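PDB 3GRN: MutT related protein from Methanosarcina mazei, which probably acts as a hydrolase of the Nudix (MutT-like) family, whose members generally cleave nucleoside diphosphates linked to another moiety. Local coordinates for residues K5-S10 / E82-A87; L24-E29 / H105-W110; G70-Q75 / I88-G93. All blocks are in the same frame, centred on the assembly; numbering follows the deposited sequence.

Interaction 1 (K5-S10 / E82-A87); sequences KPYIIS and EKKVIA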
loop_
_atom_site.group_PDB
_atom_site.type_symbol
_atom_site.label_atom_id
_atom_site.label_comp_id
_atom_site.label_asym_id
_atom_site.label_seq_id
_atom_site.Cartn_x
_atom_site.Cartn_y
_atom_site.Cartn_z
ATOM N N LYS A 5 -16.636 -8.405 -14.928
ATOM C CA LYS A 5 -15.672 -7.602 -14.196
ATOM C C LYS A 5 -16.127 -7.498 -12.731
ATOM O O LYS A 5 -17.278 -7.138 -12.496
ATOM C CB LYS A 5 -15.629 -6.221 -14.836
ATOM C CG LYS A 5 -14.551 -5.324 -14.337
ATOM C CD LYS A 5 -14.567 -3.988 -15.078
ATOM C CE LYS A 5 -14.111 -4.164 -16.534
ATOM N NZ LYS A 5 -13.864 -2.835 -17.179
ATOM N N PRO A 6 -15.231 -7.823 -11.777
ATOM C CA PRO A 6 -15.601 -7.826 -10.352
ATOM C C PRO A 6 -15.774 -6.415 -9.807
ATOM O O PRO A 6 -15.199 -5.456 -10.363
ATOM C CB PRO A 6 -14.393 -8.471 -9.674
ATOM C CG PRO A 6 -13.238 -8.124 -10.575
ATOM C CD PRO A 6 -13.823 -8.208 -11.967
ATOM N N TYR A 7 -16.579 -6.298 -8.749
ATOM C CA TYR A 7 -16.690 -5.043 -7.984
ATOM C C TYR A 7 -15.765 -5.112 -6.784
ATOM O O TYR A 7 -15.579 -6.193 -6.209
ATOM C CB TYR A 7 -18.116 -4.808 -7.480
ATOM C CG TYR A 7 -19.100 -4.370 -8.518
ATOM C CD1 TYR A 7 -19.311 -3.006 -8.761
ATOM C CD2 TYR A 7 -19.848 -5.302 -9.242
ATOM C CE1 TYR A 7 -20.231 -2.582 -9.722
ATOM C CE2 TYR A 7 -20.775 -4.898 -10.206
ATOM C CZ TYR A 7 -20.951 -3.534 -10.451
ATOM O OH TYR A 7 -21.852 -3.116 -11.402
ATOM N N ILE A 8 -15.199 -3.962 -6.391
ATOM C CA ILE A 8 -14.477 -3.843 -5.132
ATOM C C ILE A 8 -14.979 -2.613 -4.398
ATOM O O ILE A 8 -15.554 -1.708 -5.030
ATOM C CB ILE A 8 -12.937 -3.769 -5.296
ATOM C CG1 ILE A 8 -12.536 -2.473 -5.989
ATOM C CG2 ILE A 8 -12.399 -5.045 -6.039
ATOM C CD1 ILE A 8 -11.170 -1.978 -5.656
ATOM N N ILE A 9 -14.824 -2.630 -3.066
ATOM C CA ILE A 9 -15.238 -1.497 -2.225
ATOM C C ILE A 9 -13.982 -0.702 -1.848
ATOM O O ILE A 9 -12.964 -1.274 -1.406
ATOM C CB ILE A 9 -15.991 -1.962 -0.917
ATOM C CG1 ILE A 9 -17.148 -2.919 -1.235
ATOM C CG2 ILE A 9 -16.467 -0.736 -0.069
ATOM C CD1 ILE A 9 -18.225 -2.332 -2.147
ATOM N N SER A 10 -14.060 0.610 -2.023
ATOM C CA SER A 10 -12.997 1.508 -1.609
ATOM C C SER A 10 -13.576 2.575 -0.710
ATOM O O SER A 10 -14.798 2.754 -0.660
ATOM C CB SER A 10 -12.292 2.147 -2.807
ATOM O OG SER A 10 -11.557 1.172 -3.534
ATOM N N GLU A 82 -9.730 -3.481 -14.878
ATOM C CA GLU A 82 -9.878 -4.838 -14.354
ATOM C C GLU A 82 -10.883 -5.012 -13.217
ATOM O O GLU A 82 -11.111 -6.138 -12.781
ATOM C CB GLU A 82 -8.523 -5.452 -14.017
ATOM C CG GLU A 82 -7.937 -4.988 -12.729
ATOM C CD GLU A 82 -6.423 -5.022 -12.750
ATOM O OE1 GLU A 82 -5.843 -5.972 -13.334
ATOM O OE2 GLU A 82 -5.819 -4.091 -12.174
ATOM N N LYS A 83 -11.501 -3.910 -12.784
ATOM C CA LYS A 83 -12.526 -3.958 -11.734
ATOM C C LYS A 83 -13.413 -2.709 -11.786
ATOM O O LYS A 83 -13.007 -1.685 -12.355
ATOM C CB LYS A 83 -11.869 -4.069 -10.356
ATOM C CG LYS A 83 -11.034 -2.837 -9.965
ATOM C CD LYS A 83 -9.978 -3.204 -8.948
ATOM C CE LYS A 83 -8.896 -2.149 -8.903
ATOM N NZ LYS A 83 -7.977 -2.306 -10.064
ATOM N N LYS A 84 -14.602 -2.809 -11.187
ATOM C CA LYS A 84 -15.460 -1.649 -10.927
ATOM C C LYS A 84 -15.337 -1.271 -9.461
ATOM O O LYS A 84 -15.385 -2.137 -8.591
ATOM C CB LYS A 84 -16.921 -1.964 -11.253
ATOM C CG LYS A 84 -17.143 -2.290 -12.779
ATOM C CD LYS A 84 -18.614 -2.440 -13.153
ATOM C CE LYS A 84 -19.248 -1.088 -13.504
ATOM N NZ LYS A 84 -20.732 -1.145 -13.724
ATOM N N VAL A 85 -15.215 0.019 -9.196
ATOM C CA VAL A 85 -15.020 0.494 -7.853
ATOM C C VAL A 85 -16.320 1.133 -7.318
ATOM O O VAL A 85 -16.965 1.936 -7.989
ATOM C CB VAL A 85 -13.838 1.471 -7.792
ATOM C CG1 VAL A 85 -13.692 2.060 -6.392
ATOM C CG2 VAL A 85 -12.526 0.747 -8.247
ATOM N N ILE A 86 -16.721 0.713 -6.133
ATOM C CA ILE A 86 -17.802 1.382 -5.414
ATOM C C ILE A 86 -17.097 2.008 -4.220
ATOM O O ILE A 86 -16.535 1.286 -3.372
ATOM C CB ILE A 86 -18.837 0.395 -4.846
ATOM C CG1 ILE A 86 -19.586 -0.353 -5.961
ATOM C CG2 ILE A 86 -19.839 1.152 -3.953
ATOM C CD1 ILE A 86 -20.208 -1.673 -5.479
ATOM N N ALA A 87 -17.109 3.331 -4.160
ATOM C CA ALA A 87 -16.329 4.015 -3.126
ATOM C C ALA A 87 -17.215 4.880 -2.232
ATOM O O ALA A 87 -18.102 5.593 -2.715
ATOM C CB ALA A 87 -15.251 4.838 -3.733
#
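Tyr7 and Lys84 lie side by side and point the same way, so that the lysine chain runs alongside the phenol. Lys84 CB approaches the ring obliquely, 3.6 Å from Tyr7 CD1, and CD reaches CZ. With its chain bent at chi3 (87°), Lys84 keeps CE close to the phenol, and NZ donates a hydrogen bond to Tyr7 OH at 3.2 Å. An alanine in place of Lys84 would probably leave the Tyr7 hydroxyl without this donor and its ring freer to move. Ile86 continues this face of the sheet: its CD1 touches Tyr7 CD1 at 3.7 Å and also meets Ile9 CD1. On the other face Ile8 CD1 rests 3.7 Å from Lys83 CD, and Ile8 CG1 meets Val85 CG2. Between these two faces strands 7-10 and 84-87 pair in parallel, the one parallel pairing in the mixed sheet of this Nudix fold. Lys84 N, held by Pro6 O at 2.8 Å, starts a run of four nearly straight backbone bonds that ends with Ser10 N on Ile86 O. Before the strands begin, Lys5 lays CG against Lys83 CA at 3.6 Å. Its NZ continues to Glu79, with which it forms a salt bridge, and to Leu80 O. Lys83 NZ pairs with Glu82 OE2, which also takes a salt bridge from Arg32. Further out, strand 72-79 flanks 84-87, placing Phe78 on Val85 and Val76 on Ala87.

Interaction 2 (L24-E29 / H105-W110); sequences LLRRSE and HIEYSW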
loop_
_atom_site.group_PDB
_atom_site.type_symbol
_atom_site.label_atom_id
_atom_site.label_comp_id
_atom_site.label_asym_id
_atom_site.label_seq_id
_atom_site.Cartn_x
_atom_site.Cartn_y
_atom_site.Cartn_z
ATOM N N LEU A 24 -5.711 16.902 -1.508
ATOM C CA LEU A 24 -5.566 16.003 -2.657
ATOM C C LEU A 24 -4.135 15.473 -2.736
ATOM O O LEU A 24 -3.194 16.140 -2.308
ATOM C CB LEU A 24 -5.940 16.678 -3.978
ATOM C CG LEU A 24 -7.261 17.425 -4.042
ATOM C CD1 LEU A 24 -7.493 17.900 -5.468
ATOM C CD2 LEU A 24 -8.398 16.558 -3.585
ATOM N N LEU A 25 -3.985 14.278 -3.289
ATOM C CA LEU A 25 -2.685 13.626 -3.396
ATOM C C LEU A 25 -2.488 13.194 -4.835
ATOM O O LEU A 25 -3.425 12.710 -5.459
ATOM C CB LEU A 25 -2.690 12.365 -2.537
ATOM C CG LEU A 25 -3.142 12.483 -1.084
ATOM C CD1 LEU A 25 -3.112 11.071 -0.448
ATOM C CD2 LEU A 25 -2.229 13.411 -0.353
ATOM N N ARG A 26 -1.273 13.342 -5.358
ATOM C CA ARG A 26 -0.992 12.863 -6.715
ATOM C C ARG A 26 -0.328 11.508 -6.683
ATOM O O ARG A 26 0.686 11.354 -6.028
ATOM C CB ARG A 26 -0.139 13.864 -7.489
ATOM C CG ARG A 26 0.014 13.453 -8.945
ATOM C CD ARG A 26 0.434 14.586 -9.833
ATOM N NE ARG A 26 1.877 14.722 -9.908
ATOM C CZ ARG A 26 2.682 14.014 -10.707
ATOM N NH1 ARG A 26 3.986 14.244 -10.679
ATOM N NH2 ARG A 26 2.212 13.066 -11.519
ATOM N N ARG A 27 -0.871 10.550 -7.428
ATOM C CA ARG A 27 -0.460 9.156 -7.392
ATOM C C ARG A 27 0.903 8.953 -8.063
ATOM O O ARG A 27 1.226 9.662 -9.007
ATOM C CB ARG A 27 -1.497 8.284 -8.088
ATOM C CG ARG A 27 -2.868 8.284 -7.423
ATOM C CD ARG A 27 -3.926 7.517 -8.243
ATOM N NE ARG A 27 -3.644 6.082 -8.365
ATOM C CZ ARG A 27 -3.920 5.167 -7.434
ATOM N NH1 ARG A 27 -4.490 5.520 -6.289
ATOM N NH2 ARG A 27 -3.612 3.891 -7.640
ATOM N N SER A 28 1.676 7.982 -7.564
ATOM C CA SER A 28 2.990 7.687 -8.147
ATOM C C SER A 28 2.854 7.047 -9.530
ATOM O O SER A 28 1.799 6.470 -9.863
ATOM C CB SER A 28 3.809 6.785 -7.243
ATOM O OG SER A 28 3.304 5.465 -7.248
ATOM N N GLU A 29 3.931 7.146 -10.311
ATOM C CA GLU A 29 3.950 6.669 -11.703
ATOM C C GLU A 29 3.956 5.140 -11.828
ATOM O O GLU A 29 3.559 4.592 -12.861
ATOM C CB GLU A 29 5.119 7.285 -12.455
ATOM C CG GLU A 29 5.115 8.804 -12.454
ATOM C CD GLU A 29 4.021 9.385 -13.318
ATOM O OE1 GLU A 29 3.595 8.698 -14.283
ATOM O OE2 GLU A 29 3.607 10.535 -13.033
ATOM N N HIS A 105 2.260 8.043 -3.356
ATOM C CA HIS A 105 1.988 9.385 -3.850
ATOM C C HIS A 105 3.231 10.253 -3.933
ATOM O O HIS A 105 4.140 10.105 -3.113
ATOM C CB HIS A 105 0.931 10.103 -3.006
ATOM C CG HIS A 105 -0.398 9.417 -2.978
ATOM N ND1 HIS A 105 -0.775 8.575 -1.954
ATOM C CD2 HIS A 105 -1.437 9.447 -3.846
ATOM C CE1 HIS A 105 -1.991 8.115 -2.190
ATOM N NE2 HIS A 105 -2.417 8.633 -3.327
ATOM N N ILE A 106 3.272 11.152 -4.914
ATOM C CA ILE A 106 4.477 11.979 -5.136
ATOM C C ILE A 106 4.385 13.418 -4.650
ATOM O O ILE A 106 5.400 14.053 -4.354
ATOM C CB ILE A 106 4.961 11.945 -6.606
ATOM C CG1 ILE A 106 3.804 12.208 -7.579
ATOM C CG2 ILE A 106 5.682 10.624 -6.890
ATOM C CD1 ILE A 106 3.951 11.409 -8.881
ATOM N N GLU A 107 3.164 13.932 -4.561
ATOM C CA GLU A 107 2.919 15.253 -4.009
ATOM C C GLU A 107 1.516 15.394 -3.443
ATOM O O GLU A 107 0.661 14.543 -3.662
ATOM C CB GLU A 107 3.199 16.376 -5.013
ATOM C CG GLU A 107 2.547 16.216 -6.360
ATOM C CD GLU A 107 3.235 17.050 -7.437
ATOM O OE1 GLU A 107 3.904 18.051 -7.096
ATOM O OE2 GLU A 107 3.109 16.693 -8.624
ATOM N N TYR A 108 1.311 16.481 -2.718
ATOM C CA TYR A 108 -0.005 16.795 -2.185
ATOM C C TYR A 108 -0.280 18.265 -2.361
ATOM O O TYR A 108 0.633 19.049 -2.596
ATOM C CB TYR A 108 -0.131 16.399 -0.708
ATOM C CG TYR A 108 0.697 17.249 0.228
ATOM C CD1 TYR A 108 0.181 18.435 0.769
ATOM C CD2 TYR A 108 2.009 16.889 0.544
ATOM C CE1 TYR A 108 0.940 19.234 1.623
ATOM C CE2 TYR A 108 2.778 17.673 1.398
ATOM C CZ TYR A 108 2.240 18.855 1.927
ATOM O OH TYR A 108 2.978 19.656 2.777
ATOM N N SER A 109 -1.546 18.622 -2.180
ATOM C CA SER A 109 -1.996 19.983 -2.299
ATOM C C SER A 109 -3.301 20.148 -1.557
ATOM O O SER A 109 -4.142 19.240 -1.556
ATOM C CB SER A 109 -2.169 20.366 -3.768
ATOM O OG SER A 109 -2.478 21.742 -3.883
ATOM N N TRP A 110 -3.435 21.300 -0.901
ATOM C CA TRP A 110 -4.667 21.710 -0.238
ATOM C C TRP A 110 -5.407 22.614 -1.221
ATOM O O TRP A 110 -4.978 23.741 -1.487
ATOM C CB TRP A 110 -4.365 22.445 1.072
ATOM C CG TRP A 110 -3.682 21.622 2.128
ATOM C CD1 TRP A 110 -2.334 21.562 2.385
ATOM C CD2 TRP A 110 -4.310 20.739 3.068
ATOM N NE1 TRP A 110 -2.089 20.690 3.429
ATOM C CE2 TRP A 110 -3.285 20.180 3.871
ATOM C CE3 TRP A 110 -5.639 20.361 3.309
ATOM C CZ2 TRP A 110 -3.549 19.268 4.900
ATOM C CZ3 TRP A 110 -5.900 19.455 4.332
ATOM C CH2 TRP A 110 -4.857 18.917 5.117
#
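Leu24 and Ser109 exchange two backbone hydrogen bonds where strands 24-27 and 107-110 run antiparallel, their axes at 157°, and Arg26 N to Glu107 O and Ile106 N to Arg26 O extend the pairing to the corner at Ile106. Leu25 covers one face of the His105 ring: CD1 stands over its centre, 3.7 Å from the centroid, while Leu25 CB lies 3.4 Å from His105 CD2. The other methyl, Leu25 CD2, meets Tyr108 CB at 3.7 Å. Arg26 O sits near the His105 ring plane, at its edge. Both Leu25 and His105 also touch Glu62 of helix 51-63. On the opposite face of the sheet, Arg26 NE donates to Glu107 OE2 at 2.7 Å, in the guanidinium plane and onto the anti lone pair of that oxygen. The bond is nearly straight (168°), although the guanidinium and carboxylate planes are turned 57° apart. Arg26 NH2 reaches Glu29 OE2 at 3.3 Å, also close to the plane, and Gly36 O is a further acceptor for it. Ile106 CD1 lies over one guanidinium face, 3.4 Å from Arg26 CZ. One arginine thus ties together two carboxylates from both segments, a three-residue salt-bridge network on the pairing of strand 22-27 with the outermost strand 105-111 of the Nudix sheet.

Interaction 3 (G70-Q75 / I88-G93); sequences GDIAGQ and IVFDGG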
loop_
_atom_site.group_PDB
_atom_site.type_symbol
_atom_site.label_atom_id
_atom_site.label_comp_id
_atom_site.label_asym_id
_atom_site.label_seq_id
_atom_site.Cartn_x
_atom_site.Cartn_y
_atom_site.Cartn_z
ATOM N N GLY A 70 -15.805 10.958 10.434
ATOM C CA GLY A 70 -17.095 11.516 10.797
ATOM C C GLY A 70 -18.174 10.906 9.920
ATOM O O GLY A 70 -18.130 9.723 9.582
ATOM N N ASP A 71 -19.142 11.715 9.529
ATOM C CA ASP A 71 -20.279 11.193 8.785
ATOM C C ASP A 71 -19.896 10.821 7.343
ATOM O O ASP A 71 -18.895 11.296 6.802
ATOM C CB ASP A 71 -21.394 12.235 8.753
ATOM C CG ASP A 71 -21.927 12.568 10.138
ATOM O OD1 ASP A 71 -22.029 11.652 10.989
ATOM O OD2 ASP A 71 -22.257 13.751 10.365
ATOM N N ILE A 72 -20.720 9.992 6.717
ATOM C CA ILE A 72 -20.546 9.716 5.288
ATOM C C ILE A 72 -20.887 10.959 4.474
ATOM O O ILE A 72 -21.911 11.596 4.722
ATOM C CB ILE A 72 -21.424 8.532 4.855
ATOM C CG1 ILE A 72 -20.975 7.258 5.560
ATOM C CG2 ILE A 72 -21.395 8.368 3.336
ATOM C CD1 ILE A 72 -22.087 6.268 5.735
ATOM N N ALA A 73 -20.019 11.316 3.521
ATOM C CA ALA A 73 -20.187 12.505 2.688
ATOM C C ALA A 73 -20.888 12.180 1.370
ATOM O O ALA A 73 -21.457 13.054 0.732
ATOM C CB ALA A 73 -18.865 13.149 2.428
ATOM N N GLY A 74 -20.806 10.920 0.970
ATOM C CA GLY A 74 -21.441 10.446 -0.262
ATOM C C GLY A 74 -20.731 9.244 -0.862
ATOM O O GLY A 74 -19.981 8.535 -0.186
ATOM N N GLN A 75 -20.934 9.075 -2.164
ATOM C CA GLN A 75 -20.580 7.868 -2.904
ATOM C C GLN A 75 -19.939 8.273 -4.218
ATOM O O GLN A 75 -20.421 9.215 -4.845
ATOM C CB GLN A 75 -21.896 7.099 -3.168
ATOM C CG GLN A 75 -21.880 5.973 -4.185
ATOM C CD GLN A 75 -22.113 6.430 -5.619
ATOM O OE1 GLN A 75 -21.513 5.885 -6.543
ATOM N NE2 GLN A 75 -22.987 7.429 -5.815
ATOM N N ILE A 88 -16.977 4.778 -0.933
ATOM C CA ILE A 88 -17.730 5.560 0.040
ATOM C C ILE A 88 -16.805 6.659 0.562
ATOM O O ILE A 88 -15.639 6.398 0.931
ATOM C CB ILE A 88 -18.330 4.680 1.182
ATOM C CG1 ILE A 88 -19.299 3.625 0.611
ATOM C CG2 ILE A 88 -19.108 5.536 2.170
ATOM C CD1 ILE A 88 -18.656 2.321 0.206
ATOM N N VAL A 89 -17.323 7.889 0.569
ATOM C CA VAL A 89 -16.522 9.058 0.930
ATOM C C VAL A 89 -16.941 9.492 2.335
ATOM O O VAL A 89 -18.134 9.661 2.606
ATOM C CB VAL A 89 -16.686 10.228 -0.064
ATOM C CG1 VAL A 89 -15.801 11.357 0.370
ATOM C CG2 VAL A 89 -16.315 9.800 -1.504
ATOM N N PHE A 90 -15.954 9.632 3.216
ATOM C CA PHE A 90 -16.169 10.033 4.594
ATOM C C PHE A 90 -15.672 11.444 4.829
ATOM O O PHE A 90 -14.688 11.883 4.206
ATOM C CB PHE A 90 -15.430 9.075 5.528
ATOM C CG PHE A 90 -16.099 7.742 5.654
ATOM C CD1 PHE A 90 -17.042 7.523 6.664
ATOM C CD2 PHE A 90 -15.783 6.703 4.775
ATOM C CE1 PHE A 90 -17.668 6.289 6.784
ATOM C CE2 PHE A 90 -16.419 5.471 4.877
ATOM C CZ PHE A 90 -17.362 5.255 5.872
ATOM N N ASP A 91 -16.355 12.152 5.723
ATOM C CA ASP A 91 -15.924 13.476 6.086
ATOM C C ASP A 91 -14.934 13.353 7.247
ATOM O O ASP A 91 -15.246 12.813 8.310
ATOM C CB ASP A 91 -17.128 14.368 6.418
ATOM C CG ASP A 91 -16.776 15.847 6.398
ATOM O OD1 ASP A 91 -15.805 16.238 7.076
ATOM O OD2 ASP A 91 -17.476 16.624 5.712
ATOM N N GLY A 92 -13.729 13.851 7.008
ATOM C CA GLY A 92 -12.626 13.736 7.946
ATOM C C GLY A 92 -12.440 15.018 8.740
ATOM O O GLY A 92 -11.540 15.099 9.572
ATOM N N GLY A 93 -13.274 16.019 8.475
ATOM C CA GLY A 93 -13.293 17.232 9.296
ATOM C C GLY A 93 -12.192 18.201 8.922
ATOM O O GLY A 93 -11.785 18.270 7.762
#
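Ile72 packs alongside Phe90, the two side chains pointing the same way, with Ile72 CG1 3.7 Å from CE1 of the ring. In Ile72, CG1 lies anti to the carbonyl carbon (chi1 -64°) and CG2 anti to the backbone N; the two branches therefore serve different partners. While CG1 meets the aromatic ring obliquely, CG2 crosses to Ile88 CG2 at 3.8 Å, a contact that holds for the one conformer of Ile88 described here, of two deposited. Gly70 O lies near the Phe90 ring plane at the edge, 3.8 Å from CD1. Beyond this pair, the Phe90 ring meets Leu51, Lys52 and Val55 of helix 51-63. On the side of Val89, Ala73 CB comes within 4.1 Å of Val89 CG1, and Phe129 of helix 124-137 packs on both residues. Asp91 OD1 accepts from Gly93 N at 2.9 Å, forming an Asx turn, and OD2 makes a salt bridge with Arg16, so both carboxylate oxygens are engaged. The backbone explains why the side chains fall out of step. Asp91 N bonds to Asp71 O and Gly70 N to Asp91 O, but farther on Ala73 N donates to Val89 O at 2.7 Å while Gly74 N gives the same oxygen only a weak bond. Val89 N then returns a bond to Gly74 O at 2.8 Å. Gly74 has backbone angles at which a CB would jam against the preceding carbonyl oxygen, a conformation that calls for glycine. With Ala73 and Gly74 both opposite Val89, this is a classic beta bulge, set in the antiparallel hairpin of strands 72-79 and 84-94 at one border of the Nudix sheet.

How the interactions relate
All three contacts belong to one mixed sheet, whose order is 72-79, 84-94, 7-16, 38-44, 22-27, 105-111. Interactions 1 and 3 share strand 84-94, which pairs with 7-16 on one side and with 72-79 on the other; their centres are 18 Å apart and they touch, Ser10 O lying 3.0 Å from Ile88 N in a probable hydrogen bond. Interaction 2 closes the far border, its centre about 22 Å from that of interaction 1 and 20 Å from that of interaction 3. Along the chain, segments of interaction 1 alternate with those of both others, whereas interaction 3 falls wholly between the segments of interaction 2. Interactions 1 and 2 join strands more than 70 residues apart, and interaction 3 a hairpin, all in the one Nudix sheet.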